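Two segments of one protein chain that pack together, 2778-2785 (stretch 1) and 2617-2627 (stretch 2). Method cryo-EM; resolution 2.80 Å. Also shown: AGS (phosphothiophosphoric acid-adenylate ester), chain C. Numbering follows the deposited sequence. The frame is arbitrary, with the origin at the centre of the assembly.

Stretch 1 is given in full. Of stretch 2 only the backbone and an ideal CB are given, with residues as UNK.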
ATOM      1  N   ILE A2778       3.701 -15.372 -34.839  1.00 25.54           N
ATOM      2  CA  ILE A2778       2.973 -15.088 -36.058  1.00 25.54           C
ATOM      3  C   ILE A2778       1.663 -15.856 -35.993  1.00 25.54           C
ATOM      4  O   ILE A2778       1.432 -16.635 -35.077  1.00 25.54           O
ATOM      5  CB  ILE A2778       3.784 -15.466 -37.308  1.00 25.54           C
ATOM      6  CG1 ILE A2778       4.081 -16.952 -37.313  1.00 25.54           C
ATOM      7  CG2 ILE A2778       5.085 -14.732 -37.323  1.00 25.54           C
ATOM      8  CD1 ILE A2778       4.929 -17.374 -38.422  1.00 25.54           C
ATOM      9  N   ASP A2779       0.790 -15.611 -36.968  1.00 28.65           N
ATOM     10  CA  ASP A2779      -0.443 -16.380 -37.124  1.00 28.65           C
ATOM     11  C   ASP A2779      -1.335 -16.222 -35.891  1.00 28.65           C
ATOM     12  O   ASP A2779      -1.704 -17.181 -35.221  1.00 28.65           O
ATOM     13  CB  ASP A2779      -0.091 -17.846 -37.403  1.00 28.65           C
ATOM     14  CG  ASP A2779      -1.256 -18.671 -37.920  1.00 28.65           C
ATOM     15  OD1 ASP A2779      -2.357 -18.634 -37.333  1.00 28.65           O
ATOM     16  OD2 ASP A2779      -1.048 -19.403 -38.911  1.00 28.65           O
ATOM     17  N   LEU A2780      -1.691 -14.971 -35.607  1.00 26.37           N
ATOM     18  CA  LEU A2780      -2.322 -14.594 -34.350  1.00 26.37           C
ATOM     19  C   LEU A2780      -3.840 -14.549 -34.440  1.00 26.37           C
ATOM     20  O   LEU A2780      -4.475 -13.764 -33.738  1.00 26.37           O
ATOM     21  CB  LEU A2780      -1.790 -13.241 -33.882  1.00 26.37           C
ATOM     22  CG  LEU A2780      -0.305 -13.100 -33.577  1.00 26.37           C
ATOM     23  CD1 LEU A2780      -0.001 -11.678 -33.242  1.00 26.37           C
ATOM     24  CD2 LEU A2780       0.090 -13.982 -32.438  1.00 26.37           C
ATOM     25  N   GLY A2781      -4.443 -15.386 -35.271  1.00 30.25           N
ATOM     26  CA  GLY A2781      -5.858 -15.257 -35.546  1.00 30.25           C
ATOM     27  C   GLY A2781      -6.798 -15.971 -34.600  1.00 30.25           C
ATOM     28  O   GLY A2781      -7.969 -15.604 -34.506  1.00 30.25           O
ATOM     29  N   VAL A2782      -6.313 -16.998 -33.908  1.00 28.73           N
ATOM     30  CA  VAL A2782      -7.123 -17.743 -32.943  1.00 28.73           C
ATOM     31  C   VAL A2782      -6.904 -17.070 -31.593  1.00 28.73           C
ATOM     32  O   VAL A2782      -5.970 -17.380 -30.868  1.00 28.73           O
ATOM     33  CB  VAL A2782      -6.759 -19.224 -32.918  1.00 28.73           C
ATOM     34  CG1 VAL A2782      -7.544 -19.941 -31.869  1.00 28.73           C
ATOM     35  CG2 VAL A2782      -7.006 -19.841 -34.259  1.00 28.73           C
ATOM     36  N   ALA A2783      -7.770 -16.127 -31.257  1.00 25.31           N
ATOM     37  CA  ALA A2783      -7.654 -15.379 -30.022  1.00 25.31           C
ATOM     38  C   ALA A2783      -8.958 -15.489 -29.256  1.00 25.31           C
ATOM     39  O   ALA A2783      -9.879 -16.188 -29.666  1.00 25.31           O
ATOM     40  CB  ALA A2783      -7.299 -13.917 -30.291  1.00 25.31           C
ATOM     41  N   PHE A2784      -9.026 -14.793 -28.126  1.00 25.29           N
ATOM     42  CA  PHE A2784     -10.232 -14.722 -27.304  1.00 25.29           C
ATOM     43  C   PHE A2784     -10.781 -16.106 -26.987  1.00 25.29           C
ATOM     44  O   PHE A2784     -11.984 -16.352 -27.049  1.00 25.29           O
ATOM     45  CB  PHE A2784     -11.286 -13.848 -27.967  1.00 25.29           C
ATOM     46  CG  PHE A2784     -10.823 -12.460 -28.205  1.00 25.29           C
ATOM     47  CD1 PHE A2784     -10.549 -11.629 -27.150  1.00 25.29           C
ATOM     48  CD2 PHE A2784     -10.630 -11.993 -29.480  1.00 25.29           C
ATOM     49  CE1 PHE A2784     -10.108 -10.358 -27.362  1.00 25.29           C
ATOM     50  CE2 PHE A2784     -10.189 -10.723 -29.695  1.00 25.29           C
ATOM     51  CZ  PHE A2784      -9.926  -9.904 -28.637  1.00 25.29           C
ATOM     52  N   GLU A2785      -9.877 -17.016 -26.650  1.00 32.32           N
ATOM     53  CA  GLU A2785     -10.185 -18.354 -26.161  1.00 32.32           C
ATOM     54  C   GLU A2785     -10.888 -19.220 -27.193  1.00 32.32           C
ATOM     55  O   GLU A2785     -11.516 -20.213 -26.836  1.00 32.32           O
ATOM     56  CB  GLU A2785     -11.018 -18.300 -24.883  1.00 32.32           C
ATOM     57  CG  GLU A2785     -10.559 -17.282 -23.873  1.00 32.32           C
ATOM     58  CD  GLU A2785      -9.509 -17.816 -22.946  1.00 32.32           C
ATOM     59  OE1 GLU A2785      -8.726 -18.682 -23.375  1.00 32.32           O
ATOM     60  OE2 GLU A2785      -9.468 -17.378 -21.780  1.00 32.32           O
ATOM     61  N   UNK A2617      -7.577 -11.675 -42.836  1.00 34.93           N
ATOM     62  CA  UNK A2617      -8.062 -10.475 -42.173  1.00 34.93           C
ATOM     63  C   UNK A2617      -8.141 -10.673 -40.667  1.00 34.93           C
ATOM     64  O   UNK A2617      -7.908  -9.728 -39.909  1.00 34.93           O
ATOM     65  CB  UNK A2617      -9.433 -10.079 -42.725  1.00 34.93           C
ATOM     66  N   UNK A2618      -8.436 -11.888 -40.213  1.00 34.92           N
ATOM     67  CA  UNK A2618      -8.332 -12.196 -38.793  1.00 34.92           C
ATOM     68  C   UNK A2618      -6.917 -11.962 -38.288  1.00 34.92           C
ATOM     69  O   UNK A2618      -6.709 -11.309 -37.258  1.00 34.92           O
ATOM     70  CB  UNK A2618      -8.755 -13.642 -38.527  1.00 34.92           C
ATOM     71  N   UNK A2619      -5.928 -12.492 -39.008  1.00 33.15           N
ATOM     72  CA  UNK A2619      -4.538 -12.341 -38.605  1.00 33.15           C
ATOM     73  C   UNK A2619      -4.110 -10.885 -38.609  1.00 33.15           C
ATOM     74  O   UNK A2619      -3.371 -10.454 -37.722  1.00 33.15           O
ATOM     75  CB  UNK A2619      -3.627 -13.155 -39.526  1.00 33.15           C
ATOM     76  N   UNK A2620      -4.571 -10.107 -39.589  1.00 26.81           N
ATOM     77  CA  UNK A2620      -4.174  -8.706 -39.672  1.00 26.81           C
ATOM     78  C   UNK A2620      -4.808  -7.878 -38.564  1.00 26.81           C
ATOM     79  O   UNK A2620      -4.141  -7.040 -37.943  1.00 26.81           O
ATOM     80  CB  UNK A2620      -4.553  -8.128 -41.037  1.00 26.81           C
ATOM     81  N   UNK A2621      -6.094  -8.100 -38.298  1.00 27.25           N
ATOM     82  CA  UNK A2621      -6.762  -7.419 -37.198  1.00 27.25           C
ATOM     83  C   UNK A2621      -6.081  -7.736 -35.877  1.00 27.25           C
ATOM     84  O   UNK A2621      -5.838  -6.844 -35.055  1.00 27.25           O
ATOM     85  CB  UNK A2621      -8.239  -7.812 -37.140  1.00 27.25           C
ATOM     86  N   UNK A2622      -5.758  -9.002 -35.642  1.00 26.87           N
ATOM     87  CA  UNK A2622      -5.158  -9.341 -34.362  1.00 26.87           C
ATOM     88  C   UNK A2622      -3.724  -8.850 -34.255  1.00 26.87           C
ATOM     89  O   UNK A2622      -3.286  -8.482 -33.164  1.00 26.87           O
ATOM     90  CB  UNK A2622      -5.206 -10.855 -34.144  1.00 26.87           C
ATOM     91  N   UNK A2623      -2.980  -8.821 -35.356  1.00 25.25           N
ATOM     92  CA  UNK A2623      -1.658  -8.214 -35.317  1.00 25.25           C
ATOM     93  C   UNK A2623      -1.749  -6.742 -34.945  1.00 25.25           C
ATOM     94  O   UNK A2623      -0.935  -6.240 -34.162  1.00 25.25           O
ATOM     95  CB  UNK A2623      -0.954  -8.377 -36.666  1.00 25.25           C
ATOM     96  N   UNK A2624      -2.763  -6.044 -35.458  1.00 25.60           N
ATOM     97  CA  UNK A2624      -2.943  -4.638 -35.106  1.00 25.60           C
ATOM     98  C   UNK A2624      -3.302  -4.463 -33.635  1.00 25.60           C
ATOM     99  O   UNK A2624      -2.796  -3.552 -32.968  1.00 25.60           O
ATOM    100  CB  UNK A2624      -4.028  -4.010 -35.983  1.00 25.60           C
ATOM    101  N   UNK A2625      -4.164  -5.330 -33.110  1.00 22.89           N
ATOM    102  CA  UNK A2625      -4.553  -5.248 -31.702  1.00 22.89           C
ATOM    103  C   UNK A2625      -3.352  -5.488 -30.795  1.00 22.89           C
ATOM    104  O   UNK A2625      -3.136  -4.768 -29.809  1.00 22.89           O
ATOM    105  CB  UNK A2625      -5.659  -6.258 -31.391  1.00 22.89           C
ATOM    106  N   UNK A2626      -2.556  -6.510 -31.110  1.00 20.39           N
ATOM    107  CA  UNK A2626      -1.375  -6.807 -30.313  1.00 20.39           C
ATOM    108  C   UNK A2626      -0.362  -5.676 -30.370  1.00 20.39           C
ATOM    109  O   UNK A2626       0.266  -5.346 -29.358  1.00 20.39           O
ATOM    110  CB  UNK A2626      -0.730  -8.110 -30.788  1.00 20.39           C
ATOM    111  N   UNK A2627      -0.190  -5.059 -31.537  1.00 20.14           N
ATOM    112  CA  UNK A2627       0.728  -3.931 -31.625  1.00 20.14           C
ATOM    113  C   UNK A2627       0.246  -2.753 -30.787  1.00 20.14           C
ATOM    114  O   UNK A2627       1.052  -2.061 -30.157  1.00 20.14           O
ATOM    115  CB  UNK A2627       0.900  -3.501 -33.083  1.00 20.14           C
TER
HETATM  116  PG  AGS C3001       0.506 -25.818 -40.973  1.00 40.14           P
HETATM  117  S1G AGS C3001       1.032 -26.442 -39.202  1.00 40.14           S
HETATM  118  O2G AGS C3001      -0.357 -24.535 -40.857  1.00 40.14           O
HETATM  119  O3G AGS C3001      -0.314 -26.923 -41.692  1.00 40.14           O
HETATM  120  PB  AGS C3001       2.570 -24.187 -41.554  1.00 40.14           P
HETATM  121  O1B AGS C3001       2.409 -23.770 -40.150  1.00 40.14           O
HETATM  122  O2B AGS C3001       3.999 -24.518 -41.977  1.00 40.14           O
HETATM  123  O3B AGS C3001       1.750 -25.493 -41.839  1.00 40.14           O
HETATM  124  PA  AGS C3001       3.015 -22.386 -43.569  1.00 40.14           P
HETATM  125  O1A AGS C3001       2.855 -23.045 -44.869  1.00 40.14           O
HETATM  126  O2A AGS C3001       2.716 -20.888 -43.570  1.00 40.14           O
HETATM  127  O3A AGS C3001       2.066 -23.024 -42.486  1.00 40.14           O
HETATM  128  O5' AGS C3001       4.482 -22.663 -43.093  1.00 40.14           O
HETATM  129  C5' AGS C3001       5.566 -22.123 -43.860  1.00 40.14           C
HETATM  130  C4' AGS C3001       6.841 -22.213 -43.068  1.00 40.14           C
HETATM  131  O4' AGS C3001       7.425 -20.902 -42.959  1.00 40.14           O
HETATM  132  C3' AGS C3001       6.694 -22.716 -41.638  1.00 40.14           C
HETATM  133  O3' AGS C3001       7.859 -23.414 -41.220  1.00 40.14           O
HETATM  134  C2' AGS C3001       6.486 -21.428 -40.845  1.00 40.14           C
HETATM  135  O2' AGS C3001       7.003 -21.550 -39.529  1.00 40.14           O
HETATM  136  C1' AGS C3001       7.309 -20.413 -41.637  1.00 40.14           C
HETATM  137  N9  AGS C3001       6.698 -19.094 -41.694  1.00 40.14           N
HETATM  138  C8  AGS C3001       5.367 -18.808 -41.808  1.00 40.14           C
HETATM  139  N7  AGS C3001       5.096 -17.528 -41.841  1.00 40.14           N
HETATM  140  C5  AGS C3001       6.340 -16.930 -41.745  1.00 40.14           C
HETATM  141  C6  AGS C3001       6.743 -15.584 -41.719  1.00 40.14           C
HETATM  142  N6  AGS C3001       5.898 -14.555 -41.797  1.00 40.14           N
HETATM  143  N1  AGS C3001       8.061 -15.328 -41.614  1.00 40.14           N
HETATM  144  C2  AGS C3001       8.911 -16.353 -41.536  1.00 40.14           C
HETATM  145  N3  AGS C3001       8.649 -17.660 -41.550  1.00 40.14           N
HETATM  146  C4  AGS C3001       7.336 -17.882 -41.654  1.00 40.14           C

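Stretch 2 is one turn after another of regular helix, with i to i+4 backbone hydrogen bonds throughout. Stretch 1 is an irregular loop lying along one side of it.

Position 2617 has nothing of stretch 1 within reach of its CB, so the loop sets no limit there. It is Arg2617, which is hydrogen-bonded elsewhere in the structure.

At 2618 the CB points toward the loop and lies 4.5 Å from Gly2781 CA. Glycine offers no side chain to pack against, so many residues would suit. It is Gln2618, whose amide bonds elsewhere in the structure.

At 2619 the CB points sideways, 4.7 Å from Leu2780 N and 4.9 Å from Gly2781 N. Leu2780 N leans toward this position, so a short polar residue such as Ser, Asn or Asp could suit, though Asp2779 nearby weighs against a negative charge. The residue is Asp2619. Its OD1 comes within 3.3 Å of Gly2781 CA, and an ideal CB on that glycine would be 2.3 Å from OD1, a clash. OD1 is 3.4 Å from Gly2781 N, but the angle is too poor for a hydrogen bond. OD2 is 4.1 Å from Asp2779 OD1, a meeting of like charges.

Positions 2620 and 2621 are out of reach, and the loop does not discriminate. They are Ala2620 and Ile2621.

Position 2622 points toward the loop. Its CB is tight against Leu2780 O, at 3.0 Å. Beyond lie Ala2783 and the Phe2784 ring. A long, flexible apolar chain such as Met could reach both; Leu would fill only the nearer part. A beta-branched residue would be more crowded beside the carbonyl. It is Met2622, all m. Its CE reaches Ala2783 CB at 3.8 Å and Phe2784 CE2 at 3.9 Å, approaching the ring obliquely.

At 2623 the CB points sideways, 4.9 Å from Leu2780 CD1. An apolar residue, or a longer polar one with an aliphatic stem, would fit. It is Glu2623, whose OE1 lies 3.4 Å from Leu2780 CD1. This is a contact without a hydrogen bond.

Position 2624 is out of reach of the loop, which sets no preference; it is Gln2624. Position 2625 also has no loop atom near its CB; it is Val2625, which makes no contact.

At 2626 the CB points toward the loop, 4.4 Å from Leu2780 CD1. Leu, Ile, Met or Phe would cover this methyl. It is Phe2626: Leu2780 CD1 sits over one face of the ring, 4.0 Å from Phe2626 CD1.

Position 2627 is again beyond reach and is Ala2627.

Stretch 2 2617-2627: RQDAIMEQVFA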
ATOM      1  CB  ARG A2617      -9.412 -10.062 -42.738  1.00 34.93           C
ATOM      2  CG  ARG A2617      -9.671  -8.593 -42.606  1.00 34.93           C
ATOM      3  CD  ARG A2617     -11.127  -8.278 -42.773  1.00 34.93           C
ATOM      4  NE  ARG A2617     -11.356  -6.840 -42.747  1.00 34.93           N
ATOM      5  CZ  ARG A2617     -11.736  -6.162 -41.673  1.00 34.93           C
ATOM      6  NH1 ARG A2617     -11.917  -4.856 -41.748  1.00 34.93           N
ATOM      7  NH2 ARG A2617     -11.939  -6.787 -40.529  1.00 34.93           N
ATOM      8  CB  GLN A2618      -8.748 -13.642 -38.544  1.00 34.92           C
ATOM      9  CG  GLN A2618     -10.167 -13.958 -38.934  1.00 34.92           C
ATOM     10  CD  GLN A2618     -11.168 -13.196 -38.108  1.00 34.92           C
ATOM     11  OE1 GLN A2618     -11.867 -12.325 -38.611  1.00 34.92           O
ATOM     12  NE2 GLN A2618     -11.240 -13.519 -36.830  1.00 34.92           N
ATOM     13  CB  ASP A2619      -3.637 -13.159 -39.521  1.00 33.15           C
ATOM     14  CG  ASP A2619      -3.796 -14.648 -39.318  1.00 33.15           C
ATOM     15  OD1 ASP A2619      -4.756 -15.061 -38.644  1.00 33.15           O
ATOM     16  OD2 ASP A2619      -2.954 -15.412 -39.831  1.00 33.15           O
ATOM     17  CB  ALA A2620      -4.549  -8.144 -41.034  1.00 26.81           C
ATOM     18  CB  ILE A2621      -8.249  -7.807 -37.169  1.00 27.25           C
ATOM     19  CG1 ILE A2621      -8.987  -7.212 -38.355  1.00 27.25           C
ATOM     20  CG2 ILE A2621      -8.880  -7.328 -35.914  1.00 27.25           C
ATOM     21  CD1 ILE A2621      -9.140  -5.748 -38.265  1.00 27.25           C
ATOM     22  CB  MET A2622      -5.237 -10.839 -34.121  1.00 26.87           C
ATOM     23  CG  MET A2622      -6.630 -11.305 -33.785  1.00 26.87           C
ATOM     24  SD  MET A2622      -7.523 -10.123 -32.758  1.00 26.87           S
ATOM     25  CE  MET A2622      -6.657 -10.276 -31.206  1.00 26.87           C
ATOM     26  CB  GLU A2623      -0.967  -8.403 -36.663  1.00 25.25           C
ATOM     27  CG  GLU A2623       0.402  -7.774 -36.764  1.00 25.25           C
ATOM     28  CD  GLU A2623       1.390  -8.370 -35.796  1.00 25.25           C
ATOM     29  OE1 GLU A2623       1.361  -9.595 -35.599  1.00 25.25           O
ATOM     30  OE2 GLU A2623       2.194  -7.617 -35.221  1.00 25.25           O
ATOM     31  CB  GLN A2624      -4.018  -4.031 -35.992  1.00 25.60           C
ATOM     32  CG  GLN A2624      -4.318  -2.599 -35.701  1.00 25.60           C
ATOM     33  CD  GLN A2624      -5.674  -2.201 -36.208  1.00 25.60           C
ATOM     34  OE1 GLN A2624      -6.005  -1.021 -36.275  1.00 25.60           O
ATOM     35  NE2 GLN A2624      -6.476  -3.188 -36.562  1.00 25.60           N
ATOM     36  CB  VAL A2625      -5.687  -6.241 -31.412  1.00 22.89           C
ATOM     37  CG1 VAL A2625      -5.778  -6.524 -29.941  1.00 22.89           C
ATOM     38  CG2 VAL A2625      -6.990  -5.694 -31.919  1.00 22.89           C
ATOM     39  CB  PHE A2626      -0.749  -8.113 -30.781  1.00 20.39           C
ATOM     40  CG  PHE A2626      -1.324  -9.329 -30.125  1.00 20.39           C
ATOM     41  CD1 PHE A2626      -2.477  -9.910 -30.600  1.00 20.39           C
ATOM     42  CD2 PHE A2626      -0.704  -9.896 -29.034  1.00 20.39           C
ATOM     43  CE1 PHE A2626      -3.000 -11.024 -30.004  1.00 20.39           C
ATOM     44  CE2 PHE A2626      -1.227 -11.011 -28.434  1.00 20.39           C
ATOM     45  CZ  PHE A2626      -2.378 -11.573 -28.917  1.00 20.39           C
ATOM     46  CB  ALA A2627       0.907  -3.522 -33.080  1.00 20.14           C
TER
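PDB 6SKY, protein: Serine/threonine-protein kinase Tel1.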